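Local coordinates for ABC transporter, substrate binding protein (Agrobacterium tumefaciens, PDB 3C9H) that probably captures a solute in the periplasm and hands it to an ABC import system, and binds a magnesium ion, at residues 21-26 against 62-67; 35-40 against 86-91; 49-54 against 278-283; 68-73 against 93-98; 109-114 against 265-270. One frame throughout, in Å; residues are numbered along the deposited sequence.

Contact 1 (21-26 against 62-67); sequences VAVFPA and AVHYED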
# COMPACT_ATOMS: atom_id res chain seq x y z
N VAL A 21 -11.04 -10.14 -10.78
CA VAL A 21 -10.19 -11.10 -11.43
C VAL A 21 -9.97 -10.70 -12.89
O VAL A 21 -10.93 -10.39 -13.62
CB VAL A 21 -10.81 -12.50 -11.37
CG1 VAL A 21 -9.90 -13.50 -12.07
CG2 VAL A 21 -11.06 -12.91 -9.91
N ALA A 22 -8.70 -10.72 -13.31
CA ALA A 22 -8.30 -10.50 -14.68
C ALA A 22 -7.40 -11.64 -15.13
O ALA A 22 -6.37 -11.93 -14.49
CB ALA A 22 -7.55 -9.15 -14.79
N VAL A 23 -7.76 -12.29 -16.24
CA VAL A 23 -7.02 -13.44 -16.74
C VAL A 23 -6.31 -13.08 -18.06
O VAL A 23 -6.95 -12.76 -19.05
CB VAL A 23 -7.92 -14.69 -16.90
CG1 VAL A 23 -7.12 -15.87 -17.42
CG2 VAL A 23 -8.59 -15.07 -15.58
N PHE A 24 -4.98 -13.16 -18.03
CA PHE A 24 -4.14 -12.84 -19.19
C PHE A 24 -3.60 -14.14 -19.85
O PHE A 24 -2.74 -14.82 -19.29
CB PHE A 24 -2.96 -11.96 -18.76
CG PHE A 24 -3.36 -10.63 -18.17
CD1 PHE A 24 -3.21 -9.47 -18.90
CD2 PHE A 24 -3.83 -10.55 -16.87
CE1 PHE A 24 -3.55 -8.26 -18.35
CE2 PHE A 24 -4.18 -9.35 -16.34
CZ PHE A 24 -4.05 -8.21 -17.07
N PRO A 25 -4.10 -14.48 -21.05
CA PRO A 25 -3.59 -15.70 -21.71
C PRO A 25 -2.13 -15.63 -22.06
O PRO A 25 -1.60 -14.53 -22.25
CB PRO A 25 -4.43 -15.76 -22.99
CG PRO A 25 -5.62 -14.95 -22.70
CD PRO A 25 -5.14 -13.82 -21.85
N ALA A 26 -1.47 -16.79 -22.13
CA ALA A 26 -0.07 -16.87 -22.54
C ALA A 26 0.10 -16.14 -23.88
O ALA A 26 -0.71 -16.29 -24.79
CB ALA A 26 0.36 -18.34 -22.65
N ALA A 62 0.39 -18.05 -18.61
CA ALA A 62 -0.85 -17.33 -18.38
C ALA A 62 -0.80 -16.73 -16.97
O ALA A 62 -0.13 -17.28 -16.09
CB ALA A 62 -2.05 -18.27 -18.52
N VAL A 63 -1.48 -15.59 -16.77
CA VAL A 63 -1.52 -14.91 -15.46
C VAL A 63 -2.96 -14.70 -15.03
O VAL A 63 -3.74 -14.03 -15.71
CB VAL A 63 -0.78 -13.56 -15.48
CG1 VAL A 63 -0.87 -12.86 -14.12
CG2 VAL A 63 0.67 -13.76 -15.88
N HIS A 64 -3.30 -15.28 -13.90
CA HIS A 64 -4.58 -15.13 -13.25
C HIS A 64 -4.42 -14.16 -12.06
O HIS A 64 -3.90 -14.53 -10.98
CB HIS A 64 -5.06 -16.51 -12.81
CG HIS A 64 -6.41 -16.53 -12.18
ND1 HIS A 64 -6.71 -15.83 -11.03
CD2 HIS A 64 -7.52 -17.23 -12.49
CE1 HIS A 64 -7.96 -16.07 -10.70
NE2 HIS A 64 -8.47 -16.92 -11.56
N TYR A 65 -4.83 -12.92 -12.27
CA TYR A 65 -4.55 -11.83 -11.35
C TYR A 65 -5.80 -11.48 -10.58
O TYR A 65 -6.77 -11.03 -11.18
CB TYR A 65 -4.04 -10.59 -12.12
CG TYR A 65 -3.54 -9.48 -11.23
CD1 TYR A 65 -2.19 -9.44 -10.81
CD2 TYR A 65 -4.39 -8.43 -10.80
CE1 TYR A 65 -1.70 -8.39 -10.01
CE2 TYR A 65 -3.89 -7.39 -9.99
CZ TYR A 65 -2.55 -7.38 -9.60
OH TYR A 65 -2.05 -6.34 -8.79
N GLU A 66 -5.75 -11.66 -9.27
CA GLU A 66 -6.84 -11.29 -8.38
C GLU A 66 -6.49 -10.09 -7.52
O GLU A 66 -5.61 -10.13 -6.65
CB GLU A 66 -7.26 -12.47 -7.48
CG GLU A 66 -7.50 -13.75 -8.23
CD GLU A 66 -8.59 -14.64 -7.61
OE1 GLU A 66 -9.37 -14.18 -6.74
OE2 GLU A 66 -8.67 -15.82 -8.03
N ASP A 67 -7.22 -9.01 -7.77
CA ASP A 67 -7.09 -7.72 -7.11
C ASP A 67 -8.10 -7.74 -5.97
O ASP A 67 -9.31 -7.79 -6.18
CB ASP A 67 -7.33 -6.62 -8.16
CG ASP A 67 -7.46 -5.21 -7.59
OD1 ASP A 67 -7.42 -4.99 -6.36
OD2 ASP A 67 -7.61 -4.29 -8.42
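The tight part of this antiparallel ladder is its backbone. Four hydrogen bonds join the strands, whose directions differ by 172°: A22 exchanges two with Y65 and F24 two with V63. The straightest runs from F24 N to V63 O, 2.8 Å at 178°, and each carbonyl accepts its donor in its own plane. The better buried face is that of A22, F24, V63 and Y65, against helix 44-57. There F24, with CG beside its backbone N (chi1 -61°), brings its CB to 4.3 Å from V63 CB and turns its ring edge to V63 O, while the Y65 ring leads off to I51 and its OH bonds L42 O. The other face is the solvent side at V21 and V23, both exposed, although E66 there is buried. V21 CG2 lies alongside the E66 carboxylate, 3.8 Å from E66 CD, and E66 pairs with R76. The N-H and C=O of A22 and F24 are thus satisfied by strand 62-67, fixing the register, while V21 and F24 add side-chain packing.

Contact 2 (35-40 against 86-91); sequences TLVVYS and KTADFA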
# COMPACT_ATOMS: atom_id res chain seq x y z
N THR A 35 -0.73 -21.61 -15.58
CA THR A 35 -1.28 -20.36 -15.11
C THR A 35 -0.71 -19.99 -13.73
O THR A 35 -0.77 -20.76 -12.76
CB THR A 35 -2.83 -20.43 -15.09
OG1 THR A 35 -3.30 -20.80 -16.40
CG2 THR A 35 -3.47 -19.10 -14.70
N LEU A 36 -0.11 -18.80 -13.68
CA LEU A 36 0.29 -18.14 -12.43
C LEU A 36 -0.93 -17.51 -11.77
O LEU A 36 -1.67 -16.74 -12.40
CB LEU A 36 1.33 -17.05 -12.73
CG LEU A 36 1.73 -16.14 -11.57
CD1 LEU A 36 2.65 -16.91 -10.57
CD2 LEU A 36 2.35 -14.87 -12.09
N VAL A 37 -1.14 -17.82 -10.51
CA VAL A 37 -2.21 -17.22 -9.76
C VAL A 37 -1.61 -16.21 -8.77
O VAL A 37 -0.74 -16.56 -7.97
CB VAL A 37 -3.06 -18.25 -9.02
CG1 VAL A 37 -4.12 -17.55 -8.18
CG2 VAL A 37 -3.74 -19.22 -10.05
N VAL A 38 -2.10 -14.98 -8.82
CA VAL A 38 -1.61 -13.88 -7.96
C VAL A 38 -2.76 -13.33 -7.11
O VAL A 38 -3.81 -12.99 -7.65
CB VAL A 38 -0.99 -12.73 -8.85
CG1 VAL A 38 -0.51 -11.56 -8.00
CG2 VAL A 38 0.11 -13.27 -9.79
N TYR A 39 -2.60 -13.27 -5.79
CA TYR A 39 -3.45 -12.42 -4.95
C TYR A 39 -2.70 -11.13 -4.63
O TYR A 39 -1.64 -11.17 -3.99
CB TYR A 39 -3.86 -13.06 -3.64
CG TYR A 39 -4.56 -14.40 -3.76
CD1 TYR A 39 -5.05 -14.87 -4.98
CD2 TYR A 39 -4.72 -15.21 -2.61
CE1 TYR A 39 -5.68 -16.12 -5.04
CE2 TYR A 39 -5.30 -16.42 -2.68
CZ TYR A 39 -5.80 -16.88 -3.89
OH TYR A 39 -6.41 -18.12 -3.92
N SER A 40 -3.25 -10.00 -5.06
CA SER A 40 -2.57 -8.70 -4.96
C SER A 40 -3.50 -7.55 -4.63
O SER A 40 -4.67 -7.52 -5.00
CB SER A 40 -1.82 -8.42 -6.24
OG SER A 40 -1.26 -7.12 -6.29
N LYS A 86 -4.83 -25.84 -2.27
CA LYS A 86 -3.82 -24.95 -2.80
C LYS A 86 -4.29 -23.48 -2.73
O LYS A 86 -5.47 -23.17 -2.52
CB LYS A 86 -3.37 -25.42 -4.20
CG LYS A 86 -2.59 -26.81 -4.14
CD LYS A 86 -1.24 -26.71 -3.39
CE LYS A 86 -0.70 -28.01 -2.81
NZ LYS A 86 0.18 -27.74 -1.59
N THR A 87 -3.34 -22.58 -2.85
CA THR A 87 -3.62 -21.16 -2.74
C THR A 87 -2.82 -20.44 -3.84
O THR A 87 -2.29 -21.08 -4.74
CB THR A 87 -3.34 -20.64 -1.28
OG1 THR A 87 -3.93 -19.35 -1.07
CG2 THR A 87 -1.85 -20.56 -0.93
N ALA A 88 -2.74 -19.12 -3.76
CA ALA A 88 -2.01 -18.32 -4.76
C ALA A 88 -0.54 -18.74 -4.84
O ALA A 88 0.04 -19.27 -3.88
CB ALA A 88 -2.10 -16.83 -4.39
N ASP A 89 0.06 -18.46 -5.99
CA ASP A 89 1.47 -18.70 -6.19
C ASP A 89 2.33 -17.51 -5.73
O ASP A 89 3.54 -17.67 -5.49
CB ASP A 89 1.70 -18.98 -7.67
CG ASP A 89 0.85 -20.15 -8.18
OD1 ASP A 89 0.74 -21.13 -7.44
OD2 ASP A 89 0.27 -20.08 -9.28
N PHE A 90 1.71 -16.33 -5.67
CA PHE A 90 2.34 -15.06 -5.26
C PHE A 90 1.31 -14.19 -4.55
O PHE A 90 0.17 -14.01 -5.03
CB PHE A 90 2.92 -14.32 -6.48
CG PHE A 90 3.79 -13.14 -6.13
CD1 PHE A 90 4.96 -13.29 -5.39
CD2 PHE A 90 3.45 -11.88 -6.54
CE1 PHE A 90 5.74 -12.17 -5.07
CE2 PHE A 90 4.24 -10.77 -6.23
CZ PHE A 90 5.38 -10.93 -5.49
N ALA A 91 1.69 -13.67 -3.37
CA ALA A 91 0.88 -12.77 -2.59
C ALA A 91 1.62 -11.46 -2.53
O ALA A 91 2.80 -11.42 -2.15
CB ALA A 91 0.64 -13.31 -1.18
O HOH W 1 -1.01 -21.94 -10.36
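D89 carries its carboxylate back onto the neighbouring strand, and its bonds lie just ahead of the parallel pairing of V38 with F90. Its CB lies 3.7 Å from L36 CD1, the two side chains sliding past each other in opposite directions. CG stands anti to the carbonyl carbon (chi1 -56°), which sets OD2 2.9 Å from V37 N; that N-H arrives from above the carboxylate plane, at 166°. A water donates to both OD2 and T35 O, while OD1 accepts from N273 N. The D89 backbone N closes the loop on V37 O at 2.9 Å, so residue 89 grips both peptide polar atoms of V37. Regular pairing follows, with Y39 N bonded to F90 O, 3.0 Å apart. A88 CB sits over the centre of the Y39 ring, 3.4 Å from its centroid and 5° off the normal, a CH-pi contact. Strand 35-40 lies between strands 62-67 and 90-93, with helix 274-285 over L36, V38 and F90 and helix 70-82 over Y39 and A91.

Contact 3 (49-54 against 278-283); sequences PMIEGF and RRYLEF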
# COMPACT_ATOMS: atom_id res chain seq x y z
N PRO A 49 1.05 -3.09 -16.68
CA PRO A 49 2.42 -3.02 -17.25
C PRO A 49 3.42 -4.03 -16.63
O PRO A 49 4.33 -4.51 -17.32
CB PRO A 49 2.84 -1.57 -16.95
CG PRO A 49 1.56 -0.81 -16.91
CD PRO A 49 0.63 -1.78 -16.16
N MET A 50 3.26 -4.33 -15.35
CA MET A 50 4.08 -5.38 -14.72
C MET A 50 3.72 -6.75 -15.27
O MET A 50 4.62 -7.55 -15.62
CB MET A 50 3.97 -5.35 -13.20
CG MET A 50 4.54 -4.10 -12.55
SD MET A 50 6.31 -3.73 -12.80
CE MET A 50 6.98 -5.00 -11.72
N ILE A 51 2.42 -7.02 -15.37
CA ILE A 51 1.94 -8.26 -15.94
C ILE A 51 2.44 -8.42 -17.40
O ILE A 51 2.93 -9.47 -17.79
CB ILE A 51 0.41 -8.38 -15.83
CG1 ILE A 51 -0.01 -8.47 -14.35
CG2 ILE A 51 -0.09 -9.59 -16.56
CD1 ILE A 51 -1.45 -8.07 -14.03
N GLU A 52 2.30 -7.36 -18.19
CA GLU A 52 2.75 -7.40 -19.59
C GLU A 52 4.25 -7.64 -19.68
O GLU A 52 4.70 -8.43 -20.51
CB GLU A 52 2.36 -6.11 -20.31
CG GLU A 52 0.85 -6.03 -20.55
CD GLU A 52 0.36 -4.66 -21.04
OE1 GLU A 52 1.15 -3.68 -21.02
OE2 GLU A 52 -0.85 -4.58 -21.40
N GLY A 53 5.03 -6.98 -18.83
CA GLY A 53 6.49 -7.16 -18.82
C GLY A 53 6.89 -8.59 -18.49
O GLY A 53 7.73 -9.19 -19.16
N PHE A 54 6.26 -9.13 -17.46
CA PHE A 54 6.46 -10.51 -17.07
C PHE A 54 6.15 -11.46 -18.22
O PHE A 54 6.92 -12.38 -18.49
CB PHE A 54 5.60 -10.84 -15.84
CG PHE A 54 5.67 -12.29 -15.44
CD1 PHE A 54 6.79 -12.77 -14.75
CD2 PHE A 54 4.65 -13.18 -15.77
CE1 PHE A 54 6.87 -14.12 -14.39
CE2 PHE A 54 4.74 -14.53 -15.42
CZ PHE A 54 5.83 -14.99 -14.72
N ARG A 278 7.81 -17.77 -7.74
CA ARG A 278 9.17 -17.28 -7.59
C ARG A 278 9.66 -16.56 -8.84
O ARG A 278 10.44 -15.59 -8.75
CB ARG A 278 10.14 -18.41 -7.28
CG ARG A 278 10.14 -18.79 -5.87
CD ARG A 278 11.16 -19.81 -5.56
NE ARG A 278 10.61 -20.62 -4.50
CZ ARG A 278 10.07 -21.82 -4.65
NH1 ARG A 278 10.09 -22.47 -5.79
NH2 ARG A 278 9.58 -22.40 -3.60
N ARG A 279 9.22 -17.03 -10.00
CA ARG A 279 9.59 -16.37 -11.26
C ARG A 279 9.05 -14.94 -11.32
O ARG A 279 9.74 -14.01 -11.75
CB ARG A 279 9.07 -17.14 -12.49
CG ARG A 279 10.01 -16.92 -13.68
CD ARG A 279 9.51 -17.49 -14.97
NE ARG A 279 9.43 -18.93 -14.92
CZ ARG A 279 9.04 -19.71 -15.93
NH1 ARG A 279 8.68 -19.18 -17.10
NH2 ARG A 279 8.99 -21.03 -15.76
N TYR A 280 7.79 -14.79 -10.92
CA TYR A 280 7.13 -13.50 -10.86
C TYR A 280 7.81 -12.59 -9.81
O TYR A 280 8.12 -11.42 -10.07
CB TYR A 280 5.68 -13.73 -10.50
CG TYR A 280 4.74 -12.58 -10.76
CD1 TYR A 280 4.31 -12.28 -12.05
CD2 TYR A 280 4.22 -11.85 -9.70
CE1 TYR A 280 3.39 -11.23 -12.28
CE2 TYR A 280 3.28 -10.81 -9.93
CZ TYR A 280 2.88 -10.52 -11.22
OH TYR A 280 1.98 -9.49 -11.44
N LEU A 281 8.05 -13.15 -8.63
CA LEU A 281 8.82 -12.41 -7.61
C LEU A 281 10.18 -11.94 -8.12
O LEU A 281 10.55 -10.77 -7.99
CB LEU A 281 8.99 -13.28 -6.36
CG LEU A 281 9.81 -12.72 -5.23
CD1 LEU A 281 9.34 -11.28 -4.81
CD2 LEU A 281 9.81 -13.69 -4.05
N GLU A 282 10.93 -12.85 -8.74
CA GLU A 282 12.19 -12.47 -9.37
C GLU A 282 11.99 -11.31 -10.37
O GLU A 282 12.79 -10.37 -10.38
CB GLU A 282 12.79 -13.68 -10.08
CG GLU A 282 14.24 -13.53 -10.46
CD GLU A 282 14.88 -14.87 -10.69
OE1 GLU A 282 14.39 -15.58 -11.60
OE2 GLU A 282 15.84 -15.24 -9.93
N PHE A 283 10.93 -11.37 -11.18
CA PHE A 283 10.67 -10.29 -12.11
C PHE A 283 10.41 -8.95 -11.39
O PHE A 283 10.97 -7.91 -11.77
CB PHE A 283 9.54 -10.63 -13.08
CG PHE A 283 9.22 -9.51 -14.03
CD1 PHE A 283 9.95 -9.33 -15.20
CD2 PHE A 283 8.25 -8.58 -13.70
CE1 PHE A 283 9.67 -8.26 -16.04
CE2 PHE A 283 7.96 -7.49 -14.54
CZ PHE A 283 8.68 -7.32 -15.70
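Three aromatic side chains, F54, Y280 and F283, share one rotamer: each has CG anti to its backbone N (chi1 within about 20° of 180°), and their rings fill the gap between two helix segments whose axes come no nearer than 10.7 Å and cross at 112°. The F54 ring is the centre of the group. Y280 turns its edge onto one face of it, a T-shaped pair with centroids 5.0 Å apart, and CD1 of Y280 stands over the ring centre, 3.7 Å from F54 CG. F283 meets the rim of F54 with its CB, near the ring plane at 3.9 Å from F54 CD1, while F54 CB stands over the F283 ring face in a CH-pi contact, 4.3 Å from its centroid. The F283 ring reaches on to the first helix and lays its face against the main chain, with F54 N above the ring toward its rim, 3.5 Å from F283 CZ. G53 has no side chain to stand in the way of that ring. M50, bent at both chi2 and chi3, curls its CE to 3.9 Å from F283 CE2. I51 CG1 lies 3.7 Å from Y280 OH. R279 sends its guanidinium to N58. No hydrogen bond links the two segments, so ring packing joins the helices here, with the Y280 hydroxyl buried and without a polar partner in the model, which is probably unfavourable.

Contact 4 (68-73 against 93-98); sequences MLTGEI and SSAMDL. With CIT (citric acid), chain D.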
# COMPACT_ATOMS: atom_id res chain seq x y z
N MET A 68 -7.58 -7.67 -4.76
CA MET A 68 -8.37 -7.78 -3.57
C MET A 68 -7.80 -6.94 -2.42
O MET A 68 -6.63 -6.54 -2.45
CB MET A 68 -8.54 -9.26 -3.17
CG MET A 68 -7.34 -9.96 -2.55
SD MET A 68 -7.48 -11.79 -2.33
CE MET A 68 -7.37 -12.27 -4.02
N LEU A 69 -8.62 -6.70 -1.42
CA LEU A 69 -8.18 -5.97 -0.22
C LEU A 69 -7.11 -6.74 0.54
O LEU A 69 -7.12 -7.98 0.55
CB LEU A 69 -9.36 -5.66 0.70
CG LEU A 69 -10.40 -4.65 0.22
CD1 LEU A 69 -11.61 -4.66 1.17
CD2 LEU A 69 -9.81 -3.22 0.13
N THR A 70 -6.21 -6.01 1.20
CA THR A 70 -5.07 -6.62 1.91
C THR A 70 -5.53 -7.65 2.97
O THR A 70 -4.96 -8.72 3.11
CB THR A 70 -4.20 -5.50 2.55
OG1 THR A 70 -5.02 -4.62 3.33
CG2 THR A 70 -3.43 -4.69 1.48
N GLY A 71 -6.59 -7.31 3.68
CA GLY A 71 -7.15 -8.21 4.72
C GLY A 71 -7.71 -9.49 4.16
O GLY A 71 -7.70 -10.53 4.82
N GLU A 72 -8.18 -9.44 2.92
CA GLU A 72 -8.69 -10.59 2.22
C GLU A 72 -7.58 -11.48 1.68
O GLU A 72 -7.73 -12.72 1.67
CB GLU A 72 -9.61 -10.13 1.08
CG GLU A 72 -10.23 -11.27 0.27
CD GLU A 72 -10.97 -12.33 1.09
OE1 GLU A 72 -11.40 -12.06 2.24
OE2 GLU A 72 -11.14 -13.44 0.54
N ILE A 73 -6.48 -10.88 1.25
CA ILE A 73 -5.30 -11.66 0.86
C ILE A 73 -4.91 -12.53 2.04
O ILE A 73 -4.76 -13.73 1.88
CB ILE A 73 -4.11 -10.79 0.45
CG1 ILE A 73 -4.44 -10.00 -0.84
CG2 ILE A 73 -2.86 -11.65 0.24
CD1 ILE A 73 -3.41 -8.88 -1.20
N SER A 93 1.13 -7.47 -1.18
CA SER A 93 0.28 -6.69 -0.29
C SER A 93 1.01 -5.53 0.36
O SER A 93 2.17 -5.66 0.78
CB SER A 93 -0.26 -7.60 0.80
OG SER A 93 -1.06 -6.89 1.72
N SER A 94 0.28 -4.43 0.47
CA SER A 94 0.71 -3.25 1.15
C SER A 94 0.48 -3.36 2.67
O SER A 94 0.94 -2.49 3.42
CB SER A 94 0.02 -2.02 0.59
OG SER A 94 -1.38 -2.21 0.56
N ALA A 95 -0.24 -4.40 3.11
CA ALA A 95 -0.42 -4.63 4.54
C ALA A 95 0.80 -5.41 5.09
O ALA A 95 0.79 -6.63 5.26
CB ALA A 95 -1.75 -5.29 4.86
N MET A 96 1.86 -4.66 5.38
CA MET A 96 3.19 -5.22 5.62
C MET A 96 3.13 -6.18 6.79
O MET A 96 3.72 -7.25 6.77
CB MET A 96 4.20 -4.11 5.94
CG MET A 96 4.42 -3.01 4.87
SD MET A 96 5.63 -1.74 5.31
CE MET A 96 7.13 -2.72 5.31
N ASP A 97 2.43 -5.76 7.82
CA ASP A 97 2.25 -6.54 9.02
C ASP A 97 1.57 -7.89 8.79
O ASP A 97 2.02 -8.92 9.32
CB ASP A 97 1.55 -5.69 10.09
CG ASP A 97 0.16 -5.19 9.68
OD1 ASP A 97 -0.10 -4.94 8.49
OD2 ASP A 97 -0.65 -4.97 10.61
N LEU A 98 0.55 -7.92 7.95
CA LEU A 98 -0.16 -9.16 7.66
C LEU A 98 0.71 -10.10 6.84
O LEU A 98 0.61 -11.32 6.98
CB LEU A 98 -1.48 -8.88 6.90
CG LEU A 98 -2.50 -8.06 7.70
CD1 LEU A 98 -3.79 -7.86 6.93
CD2 LEU A 98 -2.75 -8.67 9.11
C1 CIT D . -3.49 -1.03 -1.97
O1 CIT D . -2.38 -1.62 -1.94
O2 CIT D . -3.92 -0.54 -3.04
C2 CIT D . -4.31 -0.86 -0.72
C3 CIT D . -5.83 -0.97 -0.95
O7 CIT D . -6.13 -2.16 -1.73
C4 CIT D . -6.58 -1.07 0.38
C5 CIT D . -6.26 -2.32 1.14
O3 CIT D . -6.00 -2.29 2.38
O4 CIT D . -6.33 -3.38 0.49
C6 CIT D . -6.39 0.25 -1.70
O5 CIT D . -6.98 0.14 -2.81
O6 CIT D . -6.26 1.39 -1.24
O HOH W 2 -2.20 -8.71 3.35
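T70 points its side chain at the turn formed by residues 93-95. OG1 takes the crowded position between backbone N and carbonyl carbon (chi1 52°) and donates to citrate O3 at 2.7 Å, while also accepting from G182 N. CG2, beside the backbone N, lies between the two serine hydroxyls, 3.2 Å from S93 OG. At the branch point itself, T70 CB is only 3.4 Å from A95 CB, unusually tight. S93 OG, anti to its own N, receives A95 N at 3.0 Å in an ST turn and is linked through a water to T70 O; S94 OG, crowded at chi1 51°, donates to citrate O1. T70 N adds a 2.7 Å bond to citrate O4, so one threonine holds a single carboxylate through both backbone and hydroxyl. The citrate, probably from the crystallisation liquor, also bonds Y176, S216, Y238, R263 and S41, which also ligates magnesium, consistent with its occupying the solute pocket. One turn on in helix 70-82, I73 CD1 packs on S93 CB, and L98 CD1 approaches G71 CA at 4.0 Å. The contact joins the N-terminal ends of helices 70-82 and 96-104, just beyond strands 62-67 and 90-93, with helix 183-194 facing S94.

Contact 5 (109-114 against 265-270); sequences QRSDLA and GLVPEA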
# COMPACT_ATOMS: atom_id res chain seq x y z
N GLN A 109 6.77 -19.67 2.02
CA GLN A 109 7.94 -20.51 1.85
C GLN A 109 9.10 -19.65 1.33
O GLN A 109 8.89 -18.62 0.69
CB GLN A 109 7.65 -21.70 0.92
CG GLN A 109 7.19 -21.34 -0.48
CD GLN A 109 7.01 -22.57 -1.35
OE1 GLN A 109 7.98 -23.19 -1.74
NE2 GLN A 109 5.76 -22.93 -1.64
N ARG A 110 10.32 -20.08 1.65
CA ARG A 110 11.53 -19.36 1.33
C ARG A 110 11.72 -19.30 -0.17
O ARG A 110 11.44 -20.28 -0.90
CB ARG A 110 12.73 -20.04 2.02
CG ARG A 110 14.05 -19.32 1.90
CD ARG A 110 15.17 -20.08 2.66
NE ARG A 110 16.43 -19.33 2.73
CZ ARG A 110 16.83 -18.61 3.78
NH1 ARG A 110 16.08 -18.51 4.89
NH2 ARG A 110 17.99 -17.98 3.72
N SER A 111 12.22 -18.16 -0.62
CA SER A 111 12.52 -17.95 -2.02
C SER A 111 13.96 -17.49 -2.16
O SER A 111 14.24 -16.30 -1.99
CB SER A 111 11.59 -16.90 -2.62
OG SER A 111 10.28 -17.35 -2.65
N ASP A 112 14.86 -18.43 -2.47
CA ASP A 112 16.28 -18.14 -2.62
C ASP A 112 16.54 -17.81 -4.06
O ASP A 112 16.65 -18.71 -4.90
CB ASP A 112 17.14 -19.34 -2.22
CG ASP A 112 17.09 -19.62 -0.75
OD1 ASP A 112 16.96 -18.65 0.02
OD2 ASP A 112 17.19 -20.80 -0.36
N LEU A 113 16.65 -16.52 -4.34
CA LEU A 113 16.69 -16.04 -5.72
C LEU A 113 17.97 -15.29 -6.04
O LEU A 113 18.80 -15.04 -5.17
CB LEU A 113 15.48 -15.13 -6.00
CG LEU A 113 14.10 -15.79 -5.86
CD1 LEU A 113 12.92 -14.78 -5.77
CD2 LEU A 113 13.92 -16.77 -6.99
N ALA A 114 18.07 -14.93 -7.32
CA ALA A 114 19.18 -14.17 -7.91
C ALA A 114 19.52 -12.91 -7.13
O ALA A 114 20.65 -12.72 -6.74
CB ALA A 114 18.80 -13.79 -9.36
N GLY A 265 6.09 -8.88 -1.13
CA GLY A 265 5.83 -10.06 -1.91
C GLY A 265 6.38 -11.31 -1.24
O GLY A 265 7.45 -11.30 -0.66
N LEU A 266 5.63 -12.39 -1.36
CA LEU A 266 6.02 -13.72 -0.86
C LEU A 266 5.30 -14.81 -1.66
O LEU A 266 4.29 -14.52 -2.30
CB LEU A 266 5.73 -13.86 0.63
CG LEU A 266 4.26 -13.76 1.10
CD1 LEU A 266 3.54 -15.10 0.89
CD2 LEU A 266 4.16 -13.30 2.61
N VAL A 267 5.85 -16.02 -1.65
CA VAL A 267 5.27 -17.19 -2.26
C VAL A 267 4.68 -18.02 -1.14
O VAL A 267 5.42 -18.42 -0.24
CB VAL A 267 6.35 -18.04 -2.98
CG1 VAL A 267 5.76 -19.38 -3.45
CG2 VAL A 267 6.96 -17.24 -4.14
N PRO A 268 3.36 -18.22 -1.16
CA PRO A 268 2.70 -19.05 -0.17
C PRO A 268 3.23 -20.51 -0.14
O PRO A 268 3.57 -21.09 -1.17
CB PRO A 268 1.22 -19.00 -0.60
CG PRO A 268 1.09 -17.66 -1.34
CD PRO A 268 2.40 -17.63 -2.11
N GLU A 269 3.31 -21.06 1.06
CA GLU A 269 3.63 -22.46 1.28
C GLU A 269 2.76 -23.42 0.44
O GLU A 269 3.26 -24.43 -0.07
CB GLU A 269 3.47 -22.77 2.76
CG GLU A 269 3.96 -24.14 3.17
CD GLU A 269 2.91 -25.22 3.07
OE1 GLU A 269 1.71 -24.88 2.91
OE2 GLU A 269 3.28 -26.42 3.18
N ALA A 270 1.47 -23.08 0.30
CA ALA A 270 0.48 -23.93 -0.39
C ALA A 270 0.24 -23.55 -1.85
O ALA A 270 -0.76 -23.94 -2.47
CB ALA A 270 -0.82 -23.92 0.35
O HOH W 3 8.62 -16.28 -0.56
O HOH W 4 3.89 -24.97 -2.80
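The flat group that carries this contact is the carboxamide of Q109. P268 O lies nearly in the Q109 amide plane, 12° out of it, and accepts from NE2 at 2.9 Å and 162°; seen from the acceptor, NE2 stands above the carbonyl plane of P268. A water also accepts from NE2 and donates to E269 O. Q109 reaches its acceptor with CG in the crowded position (chi1 58°) and the chain extended beyond it, which lays CG 3.8 Å from V267 CG1. The backbone adds a second bond to the same strand: Q109 N donates to V267 O almost along the C=O axis, 2.9 Å apart. Further on, S111 OG rests 3.6 Å from V267 CG2 and donates to a second water, which also accepts from V267 N and donates to Q109 O. That water fills in where direct pairing lapses. The arrangement is that of a short antiparallel pairing of 108-109 alongside strand 258-268, leading into a loop, with Q109 held by main chain, carboxamide and water.

Contacts 1, 2 and 5 follow one run of paired strands: 20-24 on 62-67, 62-67 beside 35-40, 35-40 beside 90-93, and 90-93 beside 258-268, which also receives 108-109. Contacts 1 and 2 have centres 10 Å apart and contacts 2 and 5 11 Å. Contact 3, 12 Å from both 1 and 2, packs helices 44-57 and 274-285 against this run, where Y280 touches L36, V38 and F90. Contact 4 lies at the citrate-binding end, 14 Å from contact 2. Along the chain contacts 1 and 2 interleave, whereas contact 5 follows both; segment 278-283 returns late to complete the same lobe. This alternation of strands and helices around a pocket fits the periplasmic binding protein fold.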